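Local atomic coordinates of citrinin polyketide synthase (Monascus purpureus, PDB entry 5MPT), a protein that builds the keto-aldehyde precursor of the mycotoxin citrinin from malonyl-CoA units as a non-reducing polyketide synthase, this chain being its C-methyltransferase domain. Residues A[11-16]-A[200-205]; A[39-44]-A[368-373]; A[53-58]-A[119-124]; A[227-232]-A[255-260]. One frame throughout, in Å; residues are numbered along the deposited sequence.

Contact 1 of 4, residues A[11-16]-A[200-205]; sequences ILPKSA and RLPNTG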
# COMPACT_ATOMS: atom_id res chain seq x y z
N ILE A 11 2.83 -21.16 -22.31
CA ILE A 11 1.38 -21.29 -22.40
C ILE A 11 0.77 -20.95 -21.05
O ILE A 11 1.27 -21.40 -20.01
CB ILE A 11 1.00 -22.72 -22.82
CG1 ILE A 11 1.52 -23.00 -24.21
CG2 ILE A 11 -0.52 -22.86 -22.81
CD1 ILE A 11 1.24 -24.36 -24.69
N LEU A 12 -0.34 -20.22 -21.05
CA LEU A 12 -0.99 -19.78 -19.81
C LEU A 12 -2.49 -20.01 -19.93
O LEU A 12 -3.24 -19.12 -20.32
CB LEU A 12 -0.66 -18.32 -19.51
CG LEU A 12 -1.29 -17.80 -18.24
CD1 LEU A 12 -0.99 -18.73 -17.06
CD2 LEU A 12 -0.74 -16.38 -18.01
N PRO A 13 -2.95 -21.24 -19.68
CA PRO A 13 -4.38 -21.52 -19.81
C PRO A 13 -5.20 -20.72 -18.79
O PRO A 13 -4.78 -20.51 -17.65
CB PRO A 13 -4.48 -23.03 -19.54
CG PRO A 13 -3.08 -23.55 -19.59
CD PRO A 13 -2.19 -22.42 -19.21
N LYS A 14 -6.40 -20.28 -19.22
CA LYS A 14 -7.26 -19.55 -18.30
C LYS A 14 -7.60 -20.38 -17.05
O LYS A 14 -7.68 -19.82 -15.95
CB LYS A 14 -8.55 -19.07 -18.99
CG LYS A 14 -9.38 -20.11 -19.70
CD LYS A 14 -10.60 -19.46 -20.37
CE LYS A 14 -10.99 -20.20 -21.66
NZ LYS A 14 -9.98 -20.02 -22.76
N SER A 15 -7.76 -21.71 -17.19
CA SER A 15 -8.16 -22.53 -16.04
C SER A 15 -7.09 -22.54 -14.96
O SER A 15 -7.41 -22.65 -13.78
CB SER A 15 -8.46 -23.97 -16.47
OG SER A 15 -7.28 -24.67 -16.85
N ALA A 16 -5.82 -22.46 -15.35
CA ALA A 16 -4.73 -22.41 -14.38
C ALA A 16 -4.84 -21.16 -13.53
O ALA A 16 -4.64 -21.20 -12.31
CB ALA A 16 -3.39 -22.43 -15.09
N ARG A 200 0.15 -25.83 -12.87
CA ARG A 200 -0.89 -26.09 -13.84
C ARG A 200 -0.49 -25.64 -15.24
O ARG A 200 -1.31 -25.67 -16.16
CB ARG A 200 -2.18 -25.40 -13.44
CG ARG A 200 -2.87 -26.08 -12.25
CD ARG A 200 -3.57 -25.07 -11.33
NE ARG A 200 -4.43 -25.72 -10.34
CZ ARG A 200 -4.08 -25.99 -9.08
NH1 ARG A 200 -2.88 -25.68 -8.62
NH2 ARG A 200 -4.96 -26.59 -8.29
N LEU A 201 0.78 -25.19 -15.41
CA LEU A 201 1.21 -24.67 -16.69
C LEU A 201 1.84 -25.78 -17.53
O LEU A 201 2.53 -26.65 -16.99
CB LEU A 201 2.23 -23.56 -16.50
CG LEU A 201 1.65 -22.39 -15.71
CD1 LEU A 201 2.60 -21.18 -15.75
CD2 LEU A 201 0.27 -21.99 -16.25
N PRO A 202 1.60 -25.77 -18.85
CA PRO A 202 2.39 -26.63 -19.74
C PRO A 202 3.85 -26.22 -19.66
O PRO A 202 4.17 -25.06 -19.39
CB PRO A 202 1.79 -26.34 -21.13
CG PRO A 202 0.39 -25.85 -20.85
CD PRO A 202 0.52 -25.06 -19.55
N ASN A 203 4.72 -27.18 -19.85
CA ASN A 203 6.16 -26.99 -19.91
C ASN A 203 6.62 -27.11 -21.36
O ASN A 203 6.67 -28.22 -21.91
CB ASN A 203 6.87 -28.01 -19.02
CG ASN A 203 8.34 -27.71 -18.83
OD1 ASN A 203 8.95 -26.99 -19.63
ND2 ASN A 203 8.93 -28.24 -17.75
N THR A 204 6.99 -25.99 -21.97
CA THR A 204 7.51 -25.98 -23.33
C THR A 204 8.96 -25.54 -23.39
O THR A 204 9.52 -25.45 -24.48
CB THR A 204 6.67 -25.07 -24.23
OG1 THR A 204 6.59 -23.76 -23.65
CG2 THR A 204 5.27 -25.63 -24.41
N GLY A 205 9.60 -25.31 -22.24
CA GLY A 205 10.91 -24.71 -22.19
C GLY A 205 10.91 -23.21 -22.33
O GLY A 205 11.97 -22.58 -22.16
O HOH W 1 4.17 -23.52 -22.00

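Contact 2 of 4, residues A[39-44]-A[368-373]; sequences TYYNEV and TRPEAN. With EDO (1,2-ethanediol), chain C.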
# COMPACT_ATOMS: atom_id res chain seq x y z
N THR A 39 -5.49 -10.20 14.93
CA THR A 39 -5.99 -9.25 15.92
C THR A 39 -5.77 -7.83 15.49
O THR A 39 -5.97 -6.92 16.30
CB THR A 39 -5.32 -9.45 17.27
OG1 THR A 39 -3.90 -9.30 17.12
CG2 THR A 39 -5.63 -10.83 17.82
N TYR A 40 -5.38 -7.60 14.23
CA TYR A 40 -4.90 -6.28 13.86
C TYR A 40 -6.01 -5.23 13.89
O TYR A 40 -5.82 -4.14 14.44
CB TYR A 40 -4.25 -6.34 12.48
CG TYR A 40 -3.35 -5.15 12.13
CD1 TYR A 40 -2.03 -5.10 12.58
CD2 TYR A 40 -3.79 -4.11 11.32
CE1 TYR A 40 -1.21 -4.04 12.28
CE2 TYR A 40 -2.95 -3.04 10.99
CZ TYR A 40 -1.66 -3.04 11.44
OH TYR A 40 -0.82 -2.02 11.13
N TYR A 41 -7.16 -5.53 13.28
CA TYR A 41 -8.21 -4.51 13.21
C TYR A 41 -8.74 -4.16 14.59
O TYR A 41 -8.90 -2.98 14.93
CB TYR A 41 -9.35 -5.00 12.31
CG TYR A 41 -10.46 -4.00 12.10
CD1 TYR A 41 -10.36 -3.02 11.12
CD2 TYR A 41 -11.61 -4.04 12.87
CE1 TYR A 41 -11.38 -2.10 10.91
CE2 TYR A 41 -12.63 -3.11 12.68
CZ TYR A 41 -12.51 -2.15 11.70
OH TYR A 41 -13.53 -1.25 11.52
N ASN A 42 -8.99 -5.16 15.42
CA ASN A 42 -9.63 -4.91 16.70
C ASN A 42 -8.67 -4.60 17.84
O ASN A 42 -9.09 -3.99 18.82
CB ASN A 42 -10.50 -6.11 17.08
CG ASN A 42 -11.73 -6.22 16.22
OD1 ASN A 42 -12.36 -5.22 15.88
ND2 ASN A 42 -12.09 -7.44 15.84
N GLU A 43 -7.41 -5.03 17.75
CA GLU A 43 -6.51 -4.84 18.89
C GLU A 43 -5.28 -3.98 18.62
O GLU A 43 -4.80 -3.33 19.55
CB GLU A 43 -6.03 -6.20 19.42
CG GLU A 43 -7.13 -7.07 20.00
CD GLU A 43 -6.59 -8.36 20.64
OE1 GLU A 43 -5.40 -8.38 21.06
OE2 GLU A 43 -7.35 -9.35 20.71
N VAL A 44 -4.76 -3.94 17.41
CA VAL A 44 -3.55 -3.20 17.11
C VAL A 44 -3.89 -1.82 16.58
O VAL A 44 -3.40 -0.82 17.09
CB VAL A 44 -2.66 -3.99 16.11
CG1 VAL A 44 -1.30 -3.37 16.03
CG2 VAL A 44 -2.49 -5.41 16.59
N THR A 368 -13.95 -13.67 6.12
CA THR A 368 -14.80 -13.27 7.24
C THR A 368 -14.08 -12.40 8.26
O THR A 368 -14.73 -11.62 8.97
CB THR A 368 -15.37 -14.51 7.94
OG1 THR A 368 -14.30 -15.23 8.57
CG2 THR A 368 -16.07 -15.42 6.93
N ARG A 369 -12.76 -12.51 8.35
CA ARG A 369 -12.02 -11.64 9.25
C ARG A 369 -12.06 -10.19 8.76
O ARG A 369 -12.04 -9.94 7.55
CB ARG A 369 -10.58 -12.13 9.38
CG ARG A 369 -10.48 -13.49 10.07
CD ARG A 369 -9.04 -13.97 10.14
NE ARG A 369 -8.99 -15.27 10.81
CZ ARG A 369 -8.94 -15.41 12.14
NH1 ARG A 369 -8.94 -14.32 12.92
NH2 ARG A 369 -8.91 -16.63 12.69
N PRO A 370 -12.15 -9.22 9.67
CA PRO A 370 -12.22 -7.82 9.24
C PRO A 370 -11.01 -7.38 8.44
O PRO A 370 -11.15 -6.51 7.57
CB PRO A 370 -12.34 -7.06 10.58
CG PRO A 370 -11.80 -8.02 11.63
CD PRO A 370 -12.19 -9.37 11.13
N GLU A 371 -9.84 -7.96 8.69
CA GLU A 371 -8.64 -7.58 7.97
C GLU A 371 -8.72 -7.94 6.50
O GLU A 371 -8.04 -7.33 5.69
CB GLU A 371 -7.42 -8.26 8.60
CG GLU A 371 -7.14 -7.85 10.03
CD GLU A 371 -7.95 -8.58 11.10
OE1 GLU A 371 -8.58 -9.66 10.85
OE2 GLU A 371 -7.93 -8.09 12.26
N ALA A 372 -9.53 -8.95 6.15
CA ALA A 372 -9.73 -9.30 4.74
C ALA A 372 -10.30 -8.15 3.93
O ALA A 372 -10.25 -8.22 2.71
CB ALA A 372 -10.65 -10.54 4.63
N ASN A 373 -10.79 -7.08 4.56
CA ASN A 373 -11.26 -5.90 3.85
C ASN A 373 -10.22 -4.80 3.77
O ASN A 373 -10.39 -3.84 3.00
CB ASN A 373 -12.53 -5.35 4.51
CG ASN A 373 -13.67 -6.34 4.52
OD1 ASN A 373 -13.93 -7.00 3.52
ND2 ASN A 373 -14.33 -6.48 5.67
C1 EDO C . -0.81 -11.61 16.65
O1 EDO C . -2.15 -11.51 17.12
C2 EDO C . -0.08 -10.32 16.96
O2 EDO C . -0.96 -9.21 16.70
O HOH W 2 -9.11 -7.91 14.66

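Contact 3 of 4, residues A[53-58]-A[119-124]; sequences VAHIVN and KSVETM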
# COMPACT_ATOMS: atom_id res chain seq x y z
N VAL A 53 -3.37 10.20 17.04
CA VAL A 53 -4.15 11.28 17.63
C VAL A 53 -3.32 12.02 18.65
O VAL A 53 -3.32 13.25 18.67
CB VAL A 53 -5.45 10.72 18.24
CG1 VAL A 53 -6.15 11.79 19.10
CG2 VAL A 53 -6.36 10.21 17.11
N ALA A 54 -2.58 11.30 19.49
CA ALA A 54 -1.74 11.96 20.49
C ALA A 54 -0.69 12.83 19.82
O ALA A 54 -0.42 13.95 20.26
CB ALA A 54 -1.07 10.93 21.39
N HIS A 55 -0.09 12.33 18.74
CA HIS A 55 0.87 13.14 18.00
C HIS A 55 0.22 14.38 17.41
O HIS A 55 0.82 15.46 17.38
CB HIS A 55 1.48 12.32 16.87
CG HIS A 55 2.58 11.41 17.27
ND1 HIS A 55 3.73 11.83 17.89
CD2 HIS A 55 2.73 10.07 17.10
CE1 HIS A 55 4.54 10.81 18.08
NE2 HIS A 55 3.95 9.72 17.60
N ILE A 56 -1.02 14.25 16.96
CA ILE A 56 -1.73 15.40 16.39
C ILE A 56 -2.00 16.44 17.47
O ILE A 56 -1.76 17.64 17.28
CB ILE A 56 -3.04 14.92 15.74
CG1 ILE A 56 -2.75 14.12 14.49
CG2 ILE A 56 -3.92 16.13 15.40
CD1 ILE A 56 -3.87 13.23 14.08
N VAL A 57 -2.45 15.98 18.64
CA VAL A 57 -2.72 16.90 19.74
C VAL A 57 -1.46 17.67 20.10
O VAL A 57 -1.47 18.89 20.27
CB VAL A 57 -3.28 16.14 20.95
CG1 VAL A 57 -3.28 17.06 22.16
CG2 VAL A 57 -4.69 15.67 20.69
N ASN A 58 -0.33 16.95 20.19
CA ASN A 58 0.94 17.60 20.48
C ASN A 58 1.30 18.64 19.42
O ASN A 58 1.80 19.72 19.77
CB ASN A 58 2.05 16.55 20.59
CG ASN A 58 1.98 15.78 21.86
OD1 ASN A 58 1.31 16.18 22.83
ND2 ASN A 58 2.69 14.65 21.90
N LYS A 119 -1.25 9.77 28.66
CA LYS A 119 -0.05 9.02 28.35
C LYS A 119 0.72 9.74 27.26
O LYS A 119 0.13 10.18 26.27
CB LYS A 119 -0.43 7.60 27.92
CG LYS A 119 0.70 6.58 27.90
CD LYS A 119 0.19 5.18 27.55
CE LYS A 119 -1.06 4.79 28.34
NZ LYS A 119 -1.48 3.39 28.07
N SER A 120 2.03 9.87 27.44
CA SER A 120 2.85 10.47 26.40
C SER A 120 2.92 9.58 25.17
O SER A 120 2.70 8.36 25.23
CB SER A 120 4.28 10.71 26.89
OG SER A 120 4.91 9.49 27.19
N VAL A 121 3.27 10.21 24.04
CA VAL A 121 3.53 9.44 22.82
C VAL A 121 4.74 8.54 23.00
O VAL A 121 4.82 7.48 22.37
CB VAL A 121 3.71 10.37 21.61
CG1 VAL A 121 2.41 11.12 21.33
CG2 VAL A 121 4.87 11.36 21.82
N GLU A 122 5.68 8.93 23.86
CA GLU A 122 6.82 8.06 24.14
C GLU A 122 6.39 6.81 24.88
O GLU A 122 6.84 5.70 24.56
CB GLU A 122 7.88 8.82 24.95
CG GLU A 122 8.62 9.85 24.15
CD GLU A 122 7.98 11.24 24.19
OE1 GLU A 122 6.91 11.41 24.81
OE2 GLU A 122 8.55 12.14 23.56
N THR A 123 5.51 6.95 25.87
CA THR A 123 5.03 5.78 26.58
C THR A 123 4.13 4.92 25.69
O THR A 123 4.21 3.69 25.72
CB THR A 123 4.31 6.19 27.85
OG1 THR A 123 5.18 7.04 28.62
CG2 THR A 123 3.92 4.97 28.64
N MET A 124 3.25 5.55 24.90
CA MET A 124 2.43 4.84 23.93
C MET A 124 3.28 3.97 23.02
O MET A 124 2.99 2.80 22.81
CB MET A 124 1.61 5.82 23.07
CG MET A 124 0.41 6.47 23.79
SD MET A 124 -0.58 7.57 22.74
CE MET A 124 -1.71 8.28 23.93
O HOH W 3 3.06 13.10 24.33

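Contact 4 of 4, residues A[227-232]-A[255-260]; sequences LLERLG and KKYPFM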
# COMPACT_ATOMS: atom_id res chain seq x y z
N LEU A 227 10.95 -17.74 -4.52
CA LEU A 227 9.87 -18.61 -4.98
C LEU A 227 10.12 -19.13 -6.39
O LEU A 227 10.01 -20.33 -6.65
CB LEU A 227 8.53 -17.87 -4.91
CG LEU A 227 7.36 -18.68 -5.47
CD1 LEU A 227 7.09 -19.91 -4.59
CD2 LEU A 227 6.09 -17.86 -5.62
N LEU A 228 10.44 -18.23 -7.33
CA LEU A 228 10.67 -18.67 -8.70
C LEU A 228 11.93 -19.52 -8.82
O LEU A 228 12.01 -20.44 -9.63
CB LEU A 228 10.74 -17.46 -9.62
CG LEU A 228 9.45 -16.65 -9.69
CD1 LEU A 228 9.68 -15.26 -10.22
CD2 LEU A 228 8.46 -17.39 -10.55
N GLU A 229 12.95 -19.20 -8.01
CA GLU A 229 14.15 -20.02 -7.94
C GLU A 229 13.80 -21.46 -7.57
O GLU A 229 14.24 -22.41 -8.22
CB GLU A 229 15.10 -19.40 -6.91
CG GLU A 229 16.49 -20.00 -6.81
CD GLU A 229 17.36 -19.23 -5.82
OE1 GLU A 229 16.92 -19.03 -4.66
OE2 GLU A 229 18.47 -18.82 -6.20
N ARG A 230 12.97 -21.65 -6.54
CA ARG A 230 12.63 -22.98 -6.05
C ARG A 230 11.71 -23.74 -7.00
O ARG A 230 11.77 -24.97 -7.09
CB ARG A 230 11.97 -22.88 -4.67
CG ARG A 230 11.08 -24.08 -4.32
CD ARG A 230 10.66 -24.07 -2.86
NE ARG A 230 9.77 -22.96 -2.54
CZ ARG A 230 8.45 -22.98 -2.66
NH1 ARG A 230 7.83 -24.06 -3.11
NH2 ARG A 230 7.73 -21.92 -2.33
N LEU A 231 10.82 -23.03 -7.69
CA LEU A 231 9.94 -23.71 -8.64
C LEU A 231 10.70 -24.20 -9.87
O LEU A 231 10.35 -25.23 -10.44
CB LEU A 231 8.78 -22.81 -9.07
CG LEU A 231 7.87 -22.39 -7.92
CD1 LEU A 231 6.83 -21.39 -8.43
CD2 LEU A 231 7.22 -23.62 -7.22
N GLY A 232 11.74 -23.48 -10.27
CA GLY A 232 12.64 -23.92 -11.32
C GLY A 232 12.05 -23.97 -12.72
O GLY A 232 12.62 -24.64 -13.58
N LYS A 255 21.04 -9.39 -7.71
CA LYS A 255 21.91 -9.93 -8.76
C LYS A 255 21.99 -11.44 -8.70
O LYS A 255 22.08 -12.11 -9.73
CB LYS A 255 23.30 -9.32 -8.64
CG LYS A 255 24.24 -9.71 -9.76
CD LYS A 255 25.66 -9.28 -9.45
CE LYS A 255 26.62 -9.71 -10.55
NZ LYS A 255 26.25 -9.12 -11.87
N LYS A 256 21.98 -12.00 -7.49
CA LYS A 256 22.00 -13.44 -7.25
C LYS A 256 21.20 -14.21 -8.29
O LYS A 256 21.59 -15.30 -8.71
CB LYS A 256 21.45 -13.74 -5.86
CG LYS A 256 21.25 -15.22 -5.54
CD LYS A 256 20.64 -15.41 -4.17
CE LYS A 256 20.53 -16.89 -3.81
NZ LYS A 256 20.03 -17.11 -2.41
N TYR A 257 20.06 -13.66 -8.70
CA TYR A 257 19.12 -14.41 -9.52
C TYR A 257 19.37 -14.11 -10.99
O TYR A 257 19.34 -12.94 -11.39
CB TYR A 257 17.70 -14.06 -9.12
CG TYR A 257 17.43 -14.24 -7.64
CD1 TYR A 257 17.02 -15.47 -7.13
CD2 TYR A 257 17.58 -13.19 -6.75
CE1 TYR A 257 16.77 -15.64 -5.79
CE2 TYR A 257 17.33 -13.36 -5.40
CZ TYR A 257 16.93 -14.58 -4.92
OH TYR A 257 16.68 -14.77 -3.57
N PRO A 258 19.63 -15.12 -11.83
CA PRO A 258 20.02 -14.85 -13.22
C PRO A 258 18.84 -14.61 -14.14
O PRO A 258 19.06 -14.22 -15.30
CB PRO A 258 20.75 -16.13 -13.61
CG PRO A 258 19.98 -17.20 -12.89
CD PRO A 258 19.56 -16.57 -11.56
N PHE A 259 17.62 -14.83 -13.68
CA PHE A 259 16.42 -14.62 -14.47
C PHE A 259 15.88 -13.19 -14.35
O PHE A 259 14.74 -12.94 -14.73
CB PHE A 259 15.33 -15.63 -14.07
CG PHE A 259 14.98 -15.62 -12.58
CD1 PHE A 259 14.22 -14.58 -12.03
CD2 PHE A 259 15.39 -16.64 -11.75
CE1 PHE A 259 13.90 -14.57 -10.69
CE2 PHE A 259 15.06 -16.64 -10.39
CZ PHE A 259 14.32 -15.59 -9.86
N MET A 260 16.69 -12.25 -13.87
CA MET A 260 16.21 -10.92 -13.56
C MET A 260 16.58 -9.92 -14.65
O MET A 260 17.68 -9.95 -15.20
CB MET A 260 16.79 -10.43 -12.23
CG MET A 260 16.28 -11.19 -11.03
SD MET A 260 14.49 -11.07 -10.78
CE MET A 260 14.33 -9.31 -10.47

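Contact 1 of 4, residues A[11-16]-A[200-205]
Ile11 packs against the ring of Pro202, and the two side chains cross at about a right angle. CB and CG2 of Ile11 both face the ring; Ile11 CG2 is 3.7 Å from Pro202 CG. The torsion sets this up, with CG2 anti to the backbone N and CG1 beside it (chi1 -64°). Pro13 approaches the same ring tip to tip, its CD 3.8 Å from Pro202 CD.

Leu201 works through one methyl group, CD2. Leu201 CD2 lies 3.6 Å from Leu12 CD1, and it also touches Ala16 CB and Pro13 CD. Leu12 and Leu201 run side by side and point the same way. Leu197 of helix 181-198 adds to this cluster, touching Leu12 and Ala16. Ala16 CB also rests on Arg200 CB at 3.6 Å.

Polar atoms meet through a water. The water accepts from Ile11 N at 2.7 Å and donates to Pro202 O and Thr204 OG1. Thr204 OG1 is also hydrogen-bonded to Glu206 OE1.

The contact fastens the start of helix 14-26 to the loop between helix 181-198 and strand 208-213. It thus joins the chain's N-terminal part to the predicted methyltransferase region. No direct hydrogen bond crosses it. Its chemistry is therefore apolar, with one water bridging the polar groups at one end.

Contact 2 of 4, residues A[39-44]-A[368-373]
Glu371 reaches the first turn of helix 40-62 at Tyr40 and Tyr41. Its CB-bearing bond points neither at the helix nor away from it, and the rest of the chain turns toward it. CG stands beside the backbone N of Glu371 (chi1 -63°), and Glu371 CG comes within 4.1 Å of Tyr40 CB. The chain then bends at chi2 (83°), which brings CD beside CB and N of Tyr41. At the tip, Glu371 OE2 accepts a hydrogen bond from Tyr41 N at 2.9 Å. The bond is nearly straight, at 168°, and uses the anti lone pair, away from OE1. A water donates to Glu371 OE2 at 2.7 Å. The same water accepts from Asn42 N. OE2 is thus linked to two successive backbone N-H groups, one directly and one through water. Thr39, at the N-cap, makes no capping bond with its side chain. The carboxylate is probably stabilised as an anion by the helix end.

The segments belong to two parts of the fold. Helix 40-62 lies within the helix-turn-helix family region. Residues 368-373 join the antiparallel strands 361-364 and 375-381, at one edge of the seven-stranded sheet, whose order 3-2-1-4-5-7-6 is that of class I methyltransferases.

Beside the carboxylate, Pro370 packs on Tyr41. Pro370 CB is 3.9 Å from Tyr41 CD2, and Pro370 CG touches Tyr41 CB. The phenol of Tyr40 extends from the contact and hydrogen-bonds to Glu138 and Trp322. At Thr39, O1 of a 1,2-ethanediol, probably from the crystallisation liquor, donates to Thr39 OG1 at 2.8 Å.

Contact 3 of 4, residues A[53-58]-A[119-124]
Two helices meet where Ala54, His55 and Asn58 of helix 40-62, in the helix-turn-helix family region, receive Val121 from the first turn of helix 121-131. Val121 has the largest share of the contact. Val121 CG1 lies 3.5 Å from Ala54 CB, closer than usual for two carbons. Val121 CG1 also sits over one face of the His55 imidazole, 3.9 Å from the ring centroid and 17° off the normal. This is a CH-pi contact, displaced somewhat toward the rim. Val121 CB lies over the ring too, nearest CE1. The torsion of Val121 turns CG1 anti to its own carbonyl carbon (chi1 -65°), with CG2 also near His55 CE1 and Asn58 ND2.

Asn58 meets Val121 tip to tip, with Asn58 ND2 3.6 Å from Val121 CG1. Met124, one turn further on, brings SD to 3.7 Å from Ala54 CB, and its CE touches the same methyl. Ala54 CB touches both Val121 and Met124.

Ser120 is the N-cap of helix 121-131. Ser120 OG accepts from Thr123 N at 2.9 Å. The N-H of Val121 is met by a water, which also accepts from Asn58 ND2 at 2.9 Å. Outside the two segments, His55 NE2 is hydrogen-bonded to Ser143 OG, and Asn58 OD1 to Arg68. These bonds probably help to set the rotation of the ring and the amide.

No direct hydrogen bond crosses between the helices. Van der Waals packing, centred on Val121 with Met124 beside it, joins them, and a water tied to an N-terminal N-H of one helix adds the polar link.

Contact 4 of 4, residues A[227-232]-A[255-260]
The rings of Tyr257 and Phe259 meet the helix residues Glu229 and Leu228. Over one face of the Tyr257 ring lies Lys256 CD, 3.9 Å above the plane and toward the rim. At the edge, near the ring plane, Glu229 OE1 comes within 3.6 Å of Tyr257 CE1. The carboxylate is tilted by 48° from the ring. One face of the Phe259 ring is covered by Tyr257 CB, again toward the rim. Leu228 CB approaches the same ring obliquely, 4.0 Å from Phe259 CZ, and Glu229 N lies near Phe259 CE2.

Glu229 has an extended chain, with CG anti to the backbone N (chi1 -172°), and its carboxylate reaches across to the loop. Glu229 OE2 touches Lys256 CE at 3.7 Å. The charges stay apart, with Glu229 OE1 4.3 Å from Lys256 NZ. This is beyond a salt bridge, though some electrostatic attraction is likely. No hydrogen bond joins the two segments.

A type I turn from Tyr257 to Met260 brings both rings to the helix. The loop that holds this turn leads from helix 244-253 into strand 260-264, an outermost strand of the large sheet. Strand 235-241, helix 244-253 and strand 260-264 form a beta-alpha-beta unit. Leu225 of helix 221-231 also touches the side chains of Tyr257 and Phe259. Phe259 is backbone-bonded to Tyr237, and its side chain packs on Val235 and Tyr237 of strand 235-241, beside helix 221-231.

Contacts 2 and 3 share helix 40-62; their centres are 24 Å apart and their nearest atoms about 9 Å. Contacts 1 and 4 lie on the same side of the chain's centre, 19 Å apart between centres and about 7 Å between nearest atoms. Contacts 1 and 3 are on opposite sides of it, 54 Å apart between centres. Contact 3 lies inside the chain loop closed by contact 1, and contacts 3 and 4 lie inside that closed by contact 2. Contact 2 is nearest the chemistry: the side chain of Tyr40 is about 11 Å from that of the active-site residue Tyr177, which also belongs to the S-adenosyl-L-homocysteine pocket. The other three lie away from the annotated sites.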